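Local coordinates for beta-lactamase (Klebsiella pneumoniae, PDB 6KBY), which probably hydrolyses the beta-lactam ring of antibiotics as a class C serine enzyme and here holds adenosine monophosphate in its active site, at residues A147-A150 with G151-R154; K231-S234 with S235-L238; P289-L292 with T293-M297. All coordinates share one frame; numbering follows the deposited sequence.

All three contacts are local, each within one continuous run of chain where regular structure starts or stops. Contact 2 (231-238) is the buried one: it leads from the middle strand of the three-stranded sheet into helix 234-244, with a threonine cap and helical backbone bonds. Contact 1 (147-154) lies at the surface, a beta turn leading into edge strand 153-154, with a doubly bonded carbonyl and a carboxylate stacked on a histidine ring. Contact 3 (289-297), partly buried, ends helix 288-294 with an asparagine amide folded back on a backbone carbonyl. Contacts 1 and 2 lie on opposite sides of the chain's centre; contacts 1 and 3 touch through a weak, probable hydrogen bond, Arg154 NH1 to Met297 O, 3.3 Å.

Contact 1: residues A147-A150 with G151-R154; sequences ADAA and GTHR
Thr152 OG1 donates to Ala149 O at 2.7 Å, lying in the carbonyl plane, and Thr152 N reaches the same oxygen at 3.2 Å, tilted somewhat from that plane, so one carbonyl is gripped by two donors from a single residue. The hydroxyl can do this because chi1 of 60° places OG1 between the backbone N and the carbonyl carbon, within bonding range of Ala149 O. OG1 is also an acceptor: His153 ND1 donates to it at 2.8 Å, with the hydroxyl close to the ring plane. These bonds fasten a type II beta turn from Ala149 to Thr152, with Gly151 at its third position at a positive phi of 98°, and the turn feeds the short edge strand 153-154 of the large antiparallel sheet. Over one face of the His153 ring lies the carboxylate of Asp148, the two planes 26° apart and stacked; Asp148 OD2 stands 3.5 Å above the ring, offset toward its rim, and Asp148 CG comes 3.4 Å from His153 ND1. Asp148 CB packs against Thr152 OG1. Farther out, Lys301 forms a salt bridge with Asp148 OD2 and also touches the His153 side chain, while backbone bonds tie Thr152 to Ala304 and Arg154 to Ser302.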
ATOM      1  N   ALA A 147      -5.670  10.813 -22.382  1.00 10.81           N
ATOM      2  CA  ALA A 147      -5.099  10.586 -23.705  1.00 11.08           C
ATOM      3  C   ALA A 147      -5.757   9.410 -24.410  1.00 10.91           C
ATOM      4  O   ALA A 147      -5.817   9.385 -25.646  1.00 12.61           O
ATOM      5  CB  ALA A 147      -3.593  10.355 -23.587  1.00 12.22           C
ATOM      6  N   ASP A 148      -6.227   8.425 -23.649  1.00  9.64           N
ATOM      7  CA  ASP A 148      -6.935   7.263 -24.153  1.00  9.16           C
ATOM      8  C   ASP A 148      -8.247   7.156 -23.397  1.00  8.91           C
ATOM      9  O   ASP A 148      -8.405   7.736 -22.322  1.00  9.57           O
ATOM     10  CB  ASP A 148      -6.142   5.977 -23.895  1.00  9.81           C
ATOM     11  CG  ASP A 148      -4.677   6.135 -24.197  1.00 11.52           C
ATOM     12  OD1 ASP A 148      -4.320   6.154 -25.393  1.00 13.05           O
ATOM     13  OD2 ASP A 148      -3.880   6.258 -23.243  1.00 10.92           O
ATOM     14  N   ALA A 149      -9.182   6.388 -23.942  1.00  8.53           N
ATOM     15  CA  ALA A 149     -10.435   6.169 -23.234  1.00 10.04           C
ATOM     16  C   ALA A 149     -10.167   5.490 -21.897  1.00  8.59           C
ATOM     17  O   ALA A 149      -9.359   4.560 -21.803  1.00  9.13           O
ATOM     18  CB  ALA A 149     -11.359   5.281 -24.062  1.00 10.29           C
ATOM     19  N   ALA A 150     -10.856   5.958 -20.861  1.00  8.22           N
ATOM     20  CA  ALA A 150     -10.738   5.322 -19.558  1.00  8.63           C
ATOM     21  C   ALA A 150     -11.064   3.843 -19.680  1.00  7.56           C
ATOM     22  O   ALA A 150     -12.031   3.459 -20.346  1.00  9.12           O
ATOM     23  CB  ALA A 150     -11.694   5.979 -18.568  1.00  9.58           C
ATOM     24  N   GLY A 151     -10.232   3.011 -19.053  1.00  8.29           N
ATOM     25  CA  GLY A 151     -10.394   1.577 -19.103  1.00  9.00           C
ATOM     26  C   GLY A 151      -9.536   0.858 -20.122  1.00  8.51           C
ATOM     27  O   GLY A 151      -9.612  -0.372 -20.196  1.00 11.11           O
ATOM     28  N   THR A 152      -8.723   1.573 -20.905  1.00  8.47           N
ATOM     29  CA  THR A 152      -7.893   0.941 -21.925  1.00  7.57           C
ATOM     30  C   THR A 152      -6.439   0.785 -21.509  1.00  7.87           C
ATOM     31  O   THR A 152      -5.754  -0.112 -22.019  1.00  8.34           O
ATOM     32  CB  THR A 152      -7.932   1.753 -23.229  1.00  8.37           C
ATOM     33  OG1 THR A 152      -7.435   3.079 -22.993  1.00  8.68           O
ATOM     34  CG2 THR A 152      -9.339   1.827 -23.796  1.00 10.63           C
ATOM     35  N   HIS A 153      -5.958   1.647 -20.616  1.00  7.48           N
ATOM     36  CA  HIS A 153      -4.557   1.663 -20.225  1.00  7.26           C
ATOM     37  C   HIS A 153      -4.444   1.812 -18.719  1.00  7.15           C
ATOM     38  O   HIS A 153      -5.336   2.341 -18.053  1.00  8.25           O
ATOM     39  CB  HIS A 153      -3.805   2.800 -20.920  1.00  7.88           C
ATOM     40  CG  HIS A 153      -3.669   2.605 -22.395  1.00  7.91           C
ATOM     41  ND1 HIS A 153      -4.699   2.847 -23.280  1.00  8.55           N
ATOM     42  CD2 HIS A 153      -2.635   2.143 -23.134  1.00  9.59           C
ATOM     43  CE1 HIS A 153      -4.294   2.561 -24.507  1.00  9.97           C
ATOM     44  NE2 HIS A 153      -3.043   2.141 -24.445  1.00 10.41           N
ATOM     45  N   ARG A 154      -3.312   1.352 -18.194  1.00  7.19           N
ATOM     46  CA  ARG A 154      -2.972   1.514 -16.791  1.00  7.33           C
ATOM     47  C   ARG A 154      -1.887   2.573 -16.668  1.00  7.17           C
ATOM     48  O   ARG A 154      -0.813   2.441 -17.269  1.00  8.00           O
ATOM     49  CB  ARG A 154      -2.484   0.194 -16.203  1.00  7.70           C
ATOM     50  CG  ARG A 154      -2.189   0.270 -14.710  1.00  7.65           C
ATOM     51  CD  ARG A 154      -1.587  -1.036 -14.205  1.00  7.81           C
ATOM     52  NE  ARG A 154      -1.363  -1.069 -12.760  1.00  7.80           N
ATOM     53  CZ  ARG A 154      -0.261  -0.640 -12.148  1.00  7.71           C
ATOM     54  NH1 ARG A 154       0.737  -0.114 -12.847  1.00  8.33           N
ATOM     55  NH2 ARG A 154      -0.158  -0.731 -10.826  1.00  8.24           N
TER

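Contact 2: residues K231-S234 with S235-L238; sequences KTTS and SDLL
Asp236 N donates to Thr233 OG1 at 3.0 Å with an N-H...O angle of 165°, the capping bond that identifies Thr233 as the N-cap of helix 234-244. With chi1 at 66°, the hydroxyl sits between the backbone N and the carbonyl carbon of Thr233, turned toward the first turn of the helix. A water joins the same two residues by their side chains, 2.7 Å from Thr233 OG1 and donating to Asp236 OD1 at 3.1 Å. The backbone then takes up the helical pattern: Leu237 N binds Thr233 O at 3.0 Å and Leu238 N binds Ser234 O at 2.8 Å. Asp236 CB packs 3.4 Å from Thr232 OG1, while the carboxylate reaches beyond the turn, OD2 accepting from Ser193 OG and His192 N. Ser193 OG also bonds Thr232 OG1, so it links strand residue and helix residue. On the apolar side, Thr232 CG2 meets the branch of Leu237, and its 3.5 Å approach to Leu237 CD1 is tighter than usual for two carbons. Strand 231-232 is the middle one of its three-stranded sheet, pairing with Phe67 and Tyr194, and the new helix lies on the large antiparallel sheet: Leu237 packs on Val343 and Leu345 of strand 340-346, and Leu238 on Ala38 and Thr40 of strand 34-41.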
ATOM      1  N   LYS A 231       1.575   6.759   8.365  1.00  7.32           N
ATOM      2  CA  LYS A 231       2.732   6.419   9.184  1.00  7.49           C
ATOM      3  C   LYS A 231       2.292   5.315  10.134  1.00  7.39           C
ATOM      4  O   LYS A 231       1.214   5.409  10.729  1.00  8.38           O
ATOM      5  CB  LYS A 231       3.204   7.631  10.002  1.00  7.92           C
ATOM      6  CG  LYS A 231       3.688   8.823   9.180  1.00 12.93           C
ATOM      7  CD  LYS A 231       2.514   9.755   8.831  1.00 13.88           C
ATOM      8  CE  LYS A 231       2.833  10.737   7.743  1.00 18.13           C
ATOM      9  NZ  LYS A 231       1.592  11.505   7.572  1.00 11.74           N
ATOM     10  N   THR A 232       3.108   4.268  10.276  1.00  7.36           N
ATOM     11  CA  THR A 232       2.653   3.081  10.991  1.00  7.21           C
ATOM     12  C   THR A 232       3.857   2.257  11.440  1.00  7.01           C
ATOM     13  O   THR A 232       4.996   2.511  11.042  1.00  7.52           O
ATOM     14  CB  THR A 232       1.693   2.276  10.109  1.00  7.80           C
ATOM     15  OG1 THR A 232       1.174   1.163  10.837  1.00  8.15           O
ATOM     16  CG2 THR A 232       2.399   1.778   8.868  1.00  8.94           C
ATOM     17  N   THR A 233       3.584   1.270  12.286  1.00  7.48           N
ATOM     18  CA  THR A 233       4.600   0.337  12.752  1.00  7.85           C
ATOM     19  C   THR A 233       4.537  -0.950  11.938  1.00  7.41           C
ATOM     20  O   THR A 233       3.512  -1.289  11.338  1.00  7.20           O
ATOM     21  CB  THR A 233       4.401  -0.018  14.229  1.00  8.60           C
ATOM     22  OG1 THR A 233       3.182  -0.754  14.361  1.00  8.37           O
ATOM     23  CG2 THR A 233       4.361   1.232  15.105  1.00  9.06           C
ATOM     24  N   SER A 234       5.647  -1.689  11.951  1.00  7.73           N
ATOM     25  CA  SER A 234       5.639  -2.990  11.295  1.00  7.58           C
ATOM     26  C   SER A 234       4.644  -3.939  11.951  1.00  7.65           C
ATOM     27  O   SER A 234       4.032  -4.766  11.266  1.00  7.81           O
ATOM     28  CB  SER A 234       7.040  -3.591  11.300  1.00  7.92           C
ATOM     29  OG  SER A 234       7.467  -3.840  12.626  1.00  8.56           O
ATOM     30  N   SER A 235       4.442  -3.821  13.266  1.00  7.88           N
ATOM     31  CA  SER A 235       3.477  -4.681  13.945  1.00  8.44           C
ATOM     32  C   SER A 235       2.049  -4.386  13.504  1.00  6.86           C
ATOM     33  O   SER A 235       1.257  -5.312  13.290  1.00  7.54           O
ATOM     34  CB  SER A 235       3.624  -4.526  15.455  1.00  9.08           C
ATOM     35  OG  SER A 235       4.870  -5.046  15.890  1.00 12.70           O
ATOM     36  N   ASP A 236       1.694  -3.105  13.378  1.00  7.42           N
ATOM     37  CA  ASP A 236       0.362  -2.778  12.873  1.00  7.54           C
ATOM     38  C   ASP A 236       0.178  -3.271  11.446  1.00  7.37           C
ATOM     39  O   ASP A 236      -0.892  -3.778  11.091  1.00  7.35           O
ATOM     40  CB  ASP A 236       0.098  -1.272  12.939  1.00  8.25           C
ATOM     41  CG  ASP A 236      -0.564  -0.840  14.238  1.00  8.04           C
ATOM     42  OD1 ASP A 236      -0.497  -1.585  15.243  1.00 10.55           O
ATOM     43  OD2 ASP A 236      -1.139   0.273  14.256  1.00  9.53           O
ATOM     44  N   LEU A 237       1.198  -3.111  10.602  1.00  7.71           N
ATOM     45  CA  LEU A 237       1.063  -3.604   9.237  1.00  7.76           C
ATOM     46  C   LEU A 237       1.020  -5.121   9.179  1.00  7.39           C
ATOM     47  O   LEU A 237       0.351  -5.679   8.307  1.00  7.52           O
ATOM     48  CB  LEU A 237       2.169  -3.065   8.341  1.00  7.51           C
ATOM     49  CG  LEU A 237       1.990  -1.611   7.922  1.00  8.24           C
ATOM     50  CD1 LEU A 237       3.211  -1.150   7.138  1.00  8.36           C
ATOM     51  CD2 LEU A 237       0.716  -1.407   7.104  1.00  8.62           C
ATOM     52  N   LEU A 238       1.712  -5.810  10.087  1.00  7.00           N
ATOM     53  CA  LEU A 238       1.577  -7.261  10.100  1.00  7.25           C
ATOM     54  C   LEU A 238       0.160  -7.666  10.484  1.00  6.97           C
ATOM     55  O   LEU A 238      -0.385  -8.633   9.939  1.00  7.63           O
ATOM     56  CB  LEU A 238       2.610  -7.905  11.021  1.00  8.53           C
ATOM     57  CG  LEU A 238       2.787  -9.416  10.824  1.00  8.97           C
ATOM     58  CD1 LEU A 238       3.362  -9.727   9.444  1.00  9.86           C
ATOM     59  CD2 LEU A 238       3.658 -10.006  11.921  1.00  9.46           C
TER
HETATM   60  O   HOH W   1       2.107  -1.175  16.812  1.00 17.77           O

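Contact 3: residues P289-L292 with T293-M297; sequences PNLL and TGNDM
Leu291 and Asn295 lie side by side, their side chains pointing the same way, with Leu291 CD1 coming 3.6 Å from Asn295 ND2. The amide is turned back on the helix: ND2 donates to Leu291 O at 3.0 Å along a nearly straight bond of 163°, and that oxygen lies 8° out of the amide plane. With chi1 of -82°, Asn295 CG is anti to its own carbonyl carbon and beside its backbone N, which brings ND2 within range of the carbonyl four residues back. A second partner, Asn320 OD1 on strand 317-325, also accepts from ND2; together the two acceptors would fix which end of the amide is nitrogen. The Asn295 side chain lies about 9 Å from the bound adenosine monophosphate, without touching it. Asn295 N makes a weak bond to Leu291 O and another bond, at 3.1 Å, to Leu292 O, coming from above that carbonyl plane.

Pro289 O accepts from Thr293 N at 3.0 Å; Thr293 OG1 is equally close and may donate to it too, though its proton has another acceptor within reach. A water bridges the Thr293 hydroxyl to Asn290 OD1, donating to the latter at 2.8 Å. Gly294 N binds Asn290 O at 2.8 Å, continuing the helical series.

Leu291 packs on Val356 and Trp318, and Asn295 on Ile352, Val356 and Thr322, so this side of the turn fits between helix 352-364 and strand 317-325. Shifting from i-to-i+4 to i-to-i+3 bonding, seen at Asn295 N to Leu292 O and Asp296 N to Thr293 O, is characteristic of a helix C-terminus, here that of helix 288-294.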
ATOM      1  N   PRO A 289      11.791 -13.283 -11.702  1.00 11.07           N
ATOM      2  CA  PRO A 289      11.777 -12.352 -12.846  1.00 11.25           C
ATOM      3  C   PRO A 289      10.429 -11.697 -13.087  1.00 11.32           C
ATOM      4  O   PRO A 289      10.372 -10.492 -13.357  1.00 10.13           O
ATOM      5  CB  PRO A 289      12.221 -13.234 -14.020  1.00 13.37           C
ATOM      6  CG  PRO A 289      13.074 -14.278 -13.383  1.00 14.63           C
ATOM      7  CD  PRO A 289      12.408 -14.576 -12.065  1.00 14.32           C
ATOM      8  N   ASN A 290       9.336 -12.456 -12.991  1.00 11.52           N
ATOM      9  CA  ASN A 290       8.022 -11.866 -13.229  1.00 11.75           C
ATOM     10  C   ASN A 290       7.625 -10.916 -12.108  1.00 11.21           C
ATOM     11  O   ASN A 290       6.980  -9.892 -12.353  1.00 10.79           O
ATOM     12  CB  ASN A 290       6.976 -12.959 -13.415  1.00 13.41           C
ATOM     13  CG  ASN A 290       7.118 -13.678 -14.740  1.00 15.22           C
ATOM     14  OD1 ASN A 290       7.745 -13.169 -15.671  1.00 16.19           O
ATOM     15  ND2 ASN A 290       6.525 -14.860 -14.839  1.00 17.92           N
ATOM     16  N   LEU A 291       7.999 -11.239 -10.875  1.00 10.64           N
ATOM     17  CA  LEU A 291       7.703 -10.349  -9.762  1.00 10.73           C
ATOM     18  C   LEU A 291       8.461  -9.033  -9.901  1.00  9.80           C
ATOM     19  O   LEU A 291       7.920  -7.961  -9.609  1.00  9.95           O
ATOM     20  CB  LEU A 291       8.059 -11.049  -8.453  1.00 14.07           C
ATOM     21  CG  LEU A 291       7.560 -10.384  -7.175  1.00 14.27           C
ATOM     22  CD1 LEU A 291       6.054 -10.195  -7.211  1.00 13.85           C
ATOM     23  CD2 LEU A 291       7.978 -11.209  -5.967  1.00 13.61           C
ATOM     24  N   LEU A 292       9.714  -9.101 -10.351  1.00  9.21           N
ATOM     25  CA  LEU A 292      10.486  -7.887 -10.571  1.00  9.28           C
ATOM     26  C   LEU A 292       9.865  -7.044 -11.676  1.00  9.81           C
ATOM     27  O   LEU A 292       9.685  -5.833 -11.519  1.00  9.50           O
ATOM     28  CB  LEU A 292      11.935  -8.244 -10.889  1.00  9.32           C
ATOM     29  CG  LEU A 292      12.714  -8.820  -9.710  1.00 10.05           C
ATOM     30  CD1 LEU A 292      14.049  -9.379 -10.182  1.00 13.12           C
ATOM     31  CD2 LEU A 292      12.914  -7.770  -8.620  1.00 11.87           C
ATOM     32  N   THR A 293       9.523  -7.674 -12.804  1.00  9.10           N
ATOM     33  CA  THR A 293       8.867  -6.951 -13.890  1.00  9.77           C
ATOM     34  C   THR A 293       7.559  -6.336 -13.419  1.00  9.43           C
ATOM     35  O   THR A 293       7.270  -5.166 -13.703  1.00  9.48           O
ATOM     36  CB  THR A 293       8.614  -7.901 -15.060  1.00 11.42           C
ATOM     37  OG1 THR A 293       9.867  -8.421 -15.532  1.00 11.65           O
ATOM     38  CG2 THR A 293       7.890  -7.187 -16.200  1.00 12.67           C
ATOM     39  N   GLY A 294       6.765  -7.110 -12.686  1.00  9.18           N
ATOM     40  CA  GLY A 294       5.493  -6.633 -12.174  1.00 10.39           C
ATOM     41  C   GLY A 294       5.605  -5.526 -11.151  1.00  9.53           C
ATOM     42  O   GLY A 294       4.597  -4.874 -10.858  1.00 12.21           O
ATOM     43  N   ASN A 295       6.797  -5.308 -10.598  1.00  8.41           N
ATOM     44  CA  ASN A 295       7.061  -4.214  -9.673  1.00  9.02           C
ATOM     45  C   ASN A 295       7.875  -3.097 -10.316  1.00  9.27           C
ATOM     46  O   ASN A 295       8.506  -2.298  -9.620  1.00 10.81           O
ATOM     47  CB  ASN A 295       7.702  -4.734  -8.389  1.00  8.83           C
ATOM     48  CG  ASN A 295       6.670  -5.274  -7.430  1.00  8.96           C
ATOM     49  OD1 ASN A 295       6.023  -4.501  -6.718  1.00 10.10           O
ATOM     50  ND2 ASN A 295       6.471  -6.589  -7.433  1.00  7.90           N
ATOM     51  N   ASP A 296       7.872  -3.030 -11.638  1.00  9.03           N
ATOM     52  CA  ASP A 296       8.506  -1.965 -12.400  1.00 10.02           C
ATOM     53  C   ASP A 296       7.487  -1.336 -13.342  1.00 10.58           C
ATOM     54  O   ASP A 296       7.678  -1.269 -14.556  1.00 11.66           O
ATOM     55  CB  ASP A 296       9.720  -2.518 -13.137  1.00 12.53           C
ATOM     56  CG  ASP A 296      10.539  -1.437 -13.822  1.00 16.75           C
ATOM     57  OD1 ASP A 296      10.431  -0.260 -13.430  1.00 16.53           O
ATOM     58  OD2 ASP A 296      11.293  -1.777 -14.760  1.00 21.95           O
ATOM     59  N   MET A 297       6.355  -0.907 -12.776  1.00  8.95           N
ATOM     60  CA  MET A 297       5.233  -0.368 -13.538  1.00  8.47           C
ATOM     61  C   MET A 297       4.773   0.977 -12.988  1.00  9.66           C
ATOM     62  O   MET A 297       3.629   1.384 -13.229  1.00  9.98           O
ATOM     63  CB  MET A 297       4.056  -1.347 -13.566  1.00  9.51           C
ATOM     64  CG  MET A 297       4.407  -2.726 -14.095  1.00  9.60           C
ATOM     65  SD  MET A 297       2.989  -3.828 -14.131  1.00 10.80           S
ATOM     66  CE  MET A 297       2.093  -3.159 -15.536  1.00 12.08           C
TER
HETATM   67  O   HOH W   2       9.267 -10.937 -16.506  1.00 15.77           O